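Local coordinates for protein glucoamylase (Thermoanaerobacterium thermosaccharolyticum, PDB 1LF6) that hydrolyses terminal alpha-1,4-linked glucose from the non-reducing ends of starch-like chains, releasing beta-D-glucose, as a family 15 glycosidase with notable isomaltose-hydrolysing activity, at residues A[30-35]-A[156-161]; A[61-66]-A[319-324]; A[160-165]-A[181-186]. One frame throughout, in Å; residues are numbered along the deposited sequence.

Overall arrangement
Interactions 1 and 3 lie within the N-terminal beta-sandwich domain and share K160 and N161, whereas interaction 2 joins that domain to the catalytic (alpha/alpha) barrel. The centre of interaction 1 lies about 10 Å from the centre of each of the others; interactions 2 and 3 are about 15 Å apart. Interaction 1 meets interaction 2 where W32 CG packs 3.4 Å from I323 CD1 and A33 N probably bonds to E61 OE2. Toward the active site, the side chains of T31 and I323 come within about 8 and 7 Å of that of W325, the likely substrate-binding tryptophan. Interaction 3, on the surface, is remote from it.

Interaction 1: A[30-35]-A[156-161]; sequences DTWASA and DPHIKN
W32 and H158 mark the closest approach of the two backbones, with CA atoms 8.9 Å apart; 30-35 is irregular loop, while 156-161 runs off the end of strand 150-157 in the N-terminal beta-sandwich domain. H158 stands with its edge toward the six-membered ring of W32 in a T-shaped pair, centroids 4.8 Å apart and planes at 70°. ND1 hangs over one face toward the rim, and H158 CB lies 3.5 Å from W32 CH2. At the indole edge, W32 CZ2 is 3.5 Å from N161 C of the loop. The other end of the imidazole makes a His-carboxylate hydrogen bond, NE2 of H158 to D30 OD2 at 2.7 Å, bent to 140° at the hydrogen; the acceptor lies in the imidazole plane, but the N-H comes from above the carboxylate plane. D156 meets D30 tip to tip with nearly coplanar carboxylates, D30 OD2 being 2.6 Å from D156 OD1. Water 1 lies within hydrogen-bonding distance of D30 OD2 and D156 OD2, and H158 NE2 adds a weak bond to D156 OD1. Two carboxylate oxygens this close are unlikely both to be charged; the pair probably has a raised pKa, and the imidazole N-H would help offset its negative charge.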
# COMPACT_ATOMS: atom_id res chain seq x y z
N ASP A 30 11.88 -19.10 -3.45
CA ASP A 30 12.02 -17.68 -3.88
C ASP A 30 11.36 -16.83 -2.81
O ASP A 30 10.80 -17.35 -1.80
CB ASP A 30 11.42 -17.57 -5.26
CG ASP A 30 11.79 -16.42 -6.13
OD1 ASP A 30 12.73 -15.63 -5.94
OD2 ASP A 30 11.13 -16.32 -7.22
N THR A 31 11.27 -15.57 -3.06
CA THR A 31 10.87 -14.52 -2.16
C THR A 31 10.18 -13.43 -2.94
O THR A 31 10.46 -13.30 -4.16
CB THR A 31 12.12 -14.00 -1.42
OG1 THR A 31 11.81 -13.33 -0.22
CG2 THR A 31 13.11 -13.27 -2.28
N TRP A 32 9.46 -12.55 -2.31
CA TRP A 32 8.87 -11.43 -3.08
C TRP A 32 9.90 -10.33 -3.23
O TRP A 32 10.98 -10.35 -2.64
CB TRP A 32 7.59 -10.97 -2.41
CG TRP A 32 6.49 -12.00 -2.46
CD1 TRP A 32 6.18 -12.84 -1.42
CD2 TRP A 32 5.67 -12.37 -3.56
NE1 TRP A 32 5.17 -13.68 -1.80
CE2 TRP A 32 4.83 -13.42 -3.11
CE3 TRP A 32 5.53 -11.90 -4.87
CZ2 TRP A 32 3.89 -14.01 -3.93
CZ3 TRP A 32 4.58 -12.49 -5.68
CH2 TRP A 32 3.78 -13.53 -5.21
N ALA A 33 9.53 -9.31 -3.98
CA ALA A 33 10.39 -8.15 -4.20
C ALA A 33 10.34 -7.15 -3.04
O ALA A 33 9.45 -7.18 -2.20
CB ALA A 33 9.99 -7.45 -5.50
N SER A 34 11.33 -6.25 -3.02
CA SER A 34 11.41 -5.22 -2.00
C SER A 34 10.09 -4.45 -1.96
O SER A 34 9.52 -4.13 -3.01
CB SER A 34 12.56 -4.26 -2.31
OG SER A 34 12.54 -3.15 -1.44
N ALA A 35 9.61 -4.16 -0.76
CA ALA A 35 8.36 -3.44 -0.58
C ALA A 35 8.47 -1.93 -0.84
O ALA A 35 7.46 -1.23 -0.90
CB ALA A 35 7.81 -3.68 0.83
N ASP A 156 9.83 -13.63 -13.91
CA ASP A 156 9.59 -14.58 -12.82
C ASP A 156 8.12 -14.63 -12.41
O ASP A 156 7.65 -13.80 -11.64
CB ASP A 156 10.44 -14.22 -11.61
CG ASP A 156 10.33 -15.25 -10.50
OD1 ASP A 156 10.98 -15.07 -9.46
OD2 ASP A 156 9.60 -16.25 -10.67
N PRO A 157 7.38 -15.63 -12.92
CA PRO A 157 5.97 -15.72 -12.56
C PRO A 157 5.73 -16.37 -11.20
O PRO A 157 6.34 -17.38 -10.86
CB PRO A 157 5.38 -16.54 -13.70
CG PRO A 157 6.49 -17.49 -14.01
CD PRO A 157 7.72 -16.60 -13.98
N HIS A 158 4.83 -15.76 -10.43
CA HIS A 158 4.43 -16.27 -9.12
C HIS A 158 2.91 -16.23 -9.15
O HIS A 158 2.28 -15.53 -8.36
CB HIS A 158 4.93 -15.38 -7.99
CG HIS A 158 6.36 -15.60 -7.63
ND1 HIS A 158 6.88 -15.25 -6.40
CD2 HIS A 158 7.39 -16.12 -8.34
CE1 HIS A 158 8.17 -15.55 -6.37
NE2 HIS A 158 8.50 -16.08 -7.53
N ILE A 159 2.34 -16.98 -10.08
CA ILE A 159 0.90 -17.01 -10.26
C ILE A 159 0.11 -17.35 -9.01
O ILE A 159 0.44 -18.29 -8.27
CB ILE A 159 0.52 -17.96 -11.41
CG1 ILE A 159 1.31 -17.56 -12.66
CG2 ILE A 159 -0.98 -17.89 -11.70
CD1 ILE A 159 1.23 -18.55 -13.79
N LYS A 160 -0.94 -16.57 -8.78
CA LYS A 160 -1.81 -16.73 -7.62
C LYS A 160 -1.07 -16.72 -6.29
O LYS A 160 -1.22 -17.61 -5.46
CB LYS A 160 -2.65 -18.00 -7.74
CG LYS A 160 -3.86 -17.84 -8.65
CD LYS A 160 -4.92 -18.88 -8.34
CE LYS A 160 -6.25 -18.51 -8.95
NZ LYS A 160 -7.34 -19.43 -8.50
N ASN A 161 -0.25 -15.68 -6.10
CA ASN A 161 0.51 -15.47 -4.87
C ASN A 161 1.50 -16.53 -4.41
O ASN A 161 1.72 -16.69 -3.21
CB ASN A 161 -0.46 -15.19 -3.72
CG ASN A 161 -1.36 -14.00 -4.00
OD1 ASN A 161 -2.57 -14.15 -4.15
ND2 ASN A 161 -0.77 -12.82 -4.09
O HOH W 1 11.11 -18.28 -8.83

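Interaction 2: A[61-66]-A[319-324]; sequences EVYYPT and ASLSIP
At the interface between the beta-sandwich domain and the catalytic (alpha/alpha) barrel, Y63 and E61 at the end of strand 58-63 face L321 and I323. The latter belong to the loop between helices 296-306 and 342-355, where L321 is the centre of an inverse gamma turn. The backbones stay apart, E61 CA and S322 CA being 7.8 Å from each other, and the direct touching is done by side chains. L321 puts one methyl on the tyrosine: CD1 sits 3.8 Å from the centroid of the Y63 ring, 14° off the normal, a CH-pi contact over the face. CG of L321 is anti to the backbone N (chi1 -163°), and a chi2 of 59° then puts CD1 over the ring. Beside this pair, the methyl I323 CD1 packs 3.8 Å from E61 OE2. That carboxylate has a salt bridge to K37 through OE1, and Y63 OH bonds to H338, so both polar ends are tied to neighbours as well. Water joins the domains where the side chains leave off. Water 2 accepts from I323 N at 2.8 Å and lies within hydrogen-bonding distance of E61 OE2. Water 3 donates to E61 OE1 and to the carbonyl oxygen L321 O. It lies in the plane of the Y63 ring at its edge, 2.6 Å from Y63 OH.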
# COMPACT_ATOMS: atom_id res chain seq x y z
N GLU A 61 5.98 -6.77 -8.39
CA GLU A 61 4.70 -7.48 -8.40
C GLU A 61 3.69 -6.92 -9.40
O GLU A 61 3.59 -5.70 -9.59
CB GLU A 61 4.04 -7.47 -7.01
CG GLU A 61 4.73 -8.32 -5.95
CD GLU A 61 5.82 -7.57 -5.21
OE1 GLU A 61 5.95 -6.35 -5.40
OE2 GLU A 61 6.55 -8.22 -4.42
N VAL A 62 2.95 -7.82 -10.05
CA VAL A 62 1.91 -7.44 -11.00
C VAL A 62 0.68 -8.22 -10.57
O VAL A 62 0.76 -9.42 -10.29
CB VAL A 62 2.28 -7.82 -12.46
CG1 VAL A 62 1.20 -7.32 -13.41
CG2 VAL A 62 3.63 -7.21 -12.83
N TYR A 63 -0.46 -7.54 -10.51
CA TYR A 63 -1.70 -8.16 -10.05
C TYR A 63 -2.78 -8.34 -11.11
O TYR A 63 -2.96 -7.49 -11.98
CB TYR A 63 -2.27 -7.32 -8.90
CG TYR A 63 -1.32 -7.17 -7.73
CD1 TYR A 63 -1.55 -7.86 -6.53
CD2 TYR A 63 -0.19 -6.37 -7.82
CE1 TYR A 63 -0.66 -7.75 -5.46
CE2 TYR A 63 0.71 -6.25 -6.75
CZ TYR A 63 0.46 -6.94 -5.58
OH TYR A 63 1.34 -6.82 -4.52
N TYR A 64 -3.50 -9.45 -10.99
CA TYR A 64 -4.60 -9.81 -11.89
C TYR A 64 -5.26 -11.09 -11.39
O TYR A 64 -4.57 -12.02 -10.97
CB TYR A 64 -4.10 -10.02 -13.33
CG TYR A 64 -5.03 -10.87 -14.18
CD1 TYR A 64 -4.97 -12.26 -14.14
CD2 TYR A 64 -6.02 -10.28 -14.98
CE1 TYR A 64 -5.85 -13.05 -14.87
CE2 TYR A 64 -6.91 -11.06 -15.72
CZ TYR A 64 -6.82 -12.45 -15.66
OH TYR A 64 -7.69 -13.23 -16.38
N PRO A 65 -6.60 -11.16 -11.43
CA PRO A 65 -7.53 -10.14 -11.92
C PRO A 65 -8.06 -9.26 -10.79
O PRO A 65 -8.93 -8.41 -11.01
CB PRO A 65 -8.63 -10.97 -12.55
CG PRO A 65 -8.74 -12.10 -11.57
CD PRO A 65 -7.29 -12.45 -11.27
N THR A 66 -7.55 -9.48 -9.58
CA THR A 66 -7.97 -8.71 -8.42
C THR A 66 -6.74 -8.08 -7.80
O THR A 66 -5.62 -8.58 -7.96
CB THR A 66 -8.66 -9.58 -7.36
OG1 THR A 66 -7.75 -10.60 -6.93
CG2 THR A 66 -9.92 -10.23 -7.93
N ALA A 319 -4.59 -1.68 2.12
CA ALA A 319 -3.66 -0.90 2.93
C ALA A 319 -2.39 -0.49 2.18
O ALA A 319 -1.88 0.61 2.39
CB ALA A 319 -3.29 -1.69 4.19
N SER A 320 -1.88 -1.37 1.33
CA SER A 320 -0.68 -1.08 0.56
C SER A 320 -0.47 -2.12 -0.53
O SER A 320 -0.63 -3.32 -0.30
CB SER A 320 0.55 -1.06 1.47
OG SER A 320 1.72 -0.79 0.72
N LEU A 321 -0.11 -1.66 -1.73
CA LEU A 321 0.11 -2.58 -2.83
C LEU A 321 1.56 -3.07 -2.80
O LEU A 321 2.29 -2.95 -3.77
CB LEU A 321 -0.19 -1.90 -4.17
CG LEU A 321 -0.38 -2.83 -5.37
CD1 LEU A 321 -1.53 -3.81 -5.11
CD2 LEU A 321 -0.68 -2.00 -6.61
N SER A 322 1.97 -3.61 -1.66
CA SER A 322 3.32 -4.14 -1.51
C SER A 322 3.33 -5.28 -0.50
O SER A 322 2.32 -5.55 0.15
CB SER A 322 4.28 -3.04 -1.04
OG SER A 322 3.99 -2.59 0.27
N ILE A 323 4.47 -5.94 -0.40
CA ILE A 323 4.65 -7.05 0.53
C ILE A 323 5.87 -6.71 1.38
O ILE A 323 6.99 -7.12 1.06
CB ILE A 323 4.89 -8.36 -0.24
CG1 ILE A 323 3.70 -8.64 -1.16
CG2 ILE A 323 5.12 -9.51 0.74
CD1 ILE A 323 3.91 -9.78 -2.11
N PRO A 324 5.66 -5.96 2.47
CA PRO A 324 6.75 -5.54 3.37
C PRO A 324 7.82 -6.59 3.63
O PRO A 324 7.52 -7.76 3.89
CB PRO A 324 6.01 -5.12 4.64
CG PRO A 324 4.69 -5.83 4.55
CD PRO A 324 4.36 -5.70 3.09
O HOH W 2 6.63 -5.98 -2.16
O HOH W 3 3.38 -5.18 -4.74

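Interaction 3: A[160-165]-A[181-186]; sequences KNQGSY and AKRDNV
R183 lies across Q162 at about a right angle, the amide covering one face of its guanidinium; the approach of Q162 OE1 is too tight, and the spacing is doubtful in detail. CG of R183 is anti to the backbone N (chi1 -166°), which brings it 4.1 Å from Y165 O. Within its own loop Q162 NE2 bonds to S164 O at 2.8 Å, almost straight at 177° but from above the plane of that carbonyl. On the opposite guanidinium face D184 OD2 sits toward the rim, 3.7 Å from R183 NE, a long salt bridge through charge alone, since no N-H points at it. At the edge, R183 NH2 is 2.7 Å from K160 O. K160 reaches over the turn: extended beyond CG, it crosses both D184 and N185 at about right angles, packs CE 3.7 Å from V186 CG2, and ends with NZ bonded to N185 OD1 at 2.7 Å, in the carbonyl plane of that amide. D184 and N185 are the central residues of a type II' turn. This is the two-residue beta hairpin between antiparallel strands 176-183 and 186-192, and the loop joining strand 150-157 to strand 166-173 leans on its tip at the protein surface.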
# COMPACT_ATOMS: atom_id res chain seq x y z
N LYS A 160 -0.94 -16.57 -8.78
CA LYS A 160 -1.81 -16.73 -7.62
C LYS A 160 -1.07 -16.72 -6.29
O LYS A 160 -1.22 -17.61 -5.46
CB LYS A 160 -2.65 -18.00 -7.74
CG LYS A 160 -3.86 -17.84 -8.65
CD LYS A 160 -4.92 -18.88 -8.34
CE LYS A 160 -6.25 -18.51 -8.95
NZ LYS A 160 -7.34 -19.43 -8.50
N ASN A 161 -0.25 -15.68 -6.10
CA ASN A 161 0.51 -15.47 -4.87
C ASN A 161 1.50 -16.53 -4.41
O ASN A 161 1.72 -16.69 -3.21
CB ASN A 161 -0.46 -15.19 -3.72
CG ASN A 161 -1.36 -14.00 -4.00
OD1 ASN A 161 -2.57 -14.15 -4.15
ND2 ASN A 161 -0.77 -12.82 -4.09
N GLN A 162 2.10 -17.27 -5.35
CA GLN A 162 3.08 -18.27 -4.96
C GLN A 162 4.09 -18.51 -6.07
O GLN A 162 3.73 -18.65 -7.24
CB GLN A 162 2.41 -19.59 -4.55
CG GLN A 162 1.91 -20.46 -5.68
CD GLN A 162 1.48 -21.83 -5.19
OE1 GLN A 162 0.55 -21.95 -4.39
NE2 GLN A 162 2.17 -22.87 -5.66
N GLY A 163 5.36 -18.56 -5.69
CA GLY A 163 6.41 -18.76 -6.67
C GLY A 163 6.67 -20.21 -7.03
O GLY A 163 7.24 -20.49 -8.08
N SER A 164 6.24 -21.12 -6.16
CA SER A 164 6.44 -22.54 -6.40
C SER A 164 5.37 -23.12 -7.32
O SER A 164 4.29 -22.54 -7.48
CB SER A 164 6.41 -23.31 -5.07
OG SER A 164 5.10 -23.33 -4.54
N TYR A 165 5.70 -24.26 -7.92
CA TYR A 165 4.80 -24.97 -8.82
C TYR A 165 4.17 -24.11 -9.91
O TYR A 165 2.96 -24.19 -10.16
CB TYR A 165 3.71 -25.68 -8.03
CG TYR A 165 3.22 -26.95 -8.68
CD1 TYR A 165 4.04 -28.09 -8.74
CD2 TYR A 165 1.95 -27.03 -9.25
CE1 TYR A 165 3.59 -29.26 -9.34
CE2 TYR A 165 1.50 -28.20 -9.86
CZ TYR A 165 2.32 -29.31 -9.90
OH TYR A 165 1.88 -30.47 -10.50
N ALA A 181 2.78 -19.02 -18.89
CA ALA A 181 2.88 -19.46 -17.50
C ALA A 181 1.46 -19.65 -16.99
O ALA A 181 0.55 -18.90 -17.36
CB ALA A 181 3.61 -18.42 -16.66
N LYS A 182 1.25 -20.66 -16.15
CA LYS A 182 -0.08 -20.90 -15.63
C LYS A 182 -0.09 -21.59 -14.27
O LYS A 182 0.90 -22.20 -13.85
CB LYS A 182 -0.90 -21.72 -16.63
CG LYS A 182 -0.34 -23.11 -16.92
CD LYS A 182 -1.11 -24.20 -16.18
CE LYS A 182 -2.51 -24.38 -16.75
NZ LYS A 182 -3.26 -25.45 -16.06
N ARG A 183 -1.22 -21.46 -13.59
CA ARG A 183 -1.45 -22.07 -12.30
C ARG A 183 -2.94 -21.89 -12.07
O ARG A 183 -3.43 -20.76 -11.99
CB ARG A 183 -0.67 -21.36 -11.19
CG ARG A 183 -0.64 -22.18 -9.91
CD ARG A 183 -0.57 -21.33 -8.66
NE ARG A 183 -1.12 -22.08 -7.53
CZ ARG A 183 -1.45 -21.54 -6.36
NH1 ARG A 183 -1.94 -22.31 -5.40
NH2 ARG A 183 -1.29 -20.24 -6.14
N ASP A 184 -3.66 -23.00 -11.98
CA ASP A 184 -5.10 -22.96 -11.81
C ASP A 184 -5.73 -22.25 -13.01
O ASP A 184 -5.40 -22.55 -14.15
CB ASP A 184 -5.49 -22.24 -10.51
CG ASP A 184 -5.18 -23.06 -9.27
OD1 ASP A 184 -5.45 -24.28 -9.29
OD2 ASP A 184 -4.67 -22.50 -8.28
N ASN A 185 -6.62 -21.31 -12.74
CA ASN A 185 -7.31 -20.59 -13.81
C ASN A 185 -6.60 -19.31 -14.27
O ASN A 185 -7.18 -18.52 -15.01
CB ASN A 185 -8.72 -20.23 -13.35
CG ASN A 185 -8.72 -19.41 -12.08
OD1 ASN A 185 -8.22 -19.85 -11.04
ND2 ASN A 185 -9.28 -18.21 -12.15
N VAL A 186 -5.35 -19.12 -13.86
CA VAL A 186 -4.63 -17.91 -14.26
C VAL A 186 -3.48 -18.17 -15.22
O VAL A 186 -2.55 -18.91 -14.91
CB VAL A 186 -4.08 -17.16 -13.02
CG1 VAL A 186 -3.35 -15.90 -13.46
CG2 VAL A 186 -5.22 -16.81 -12.07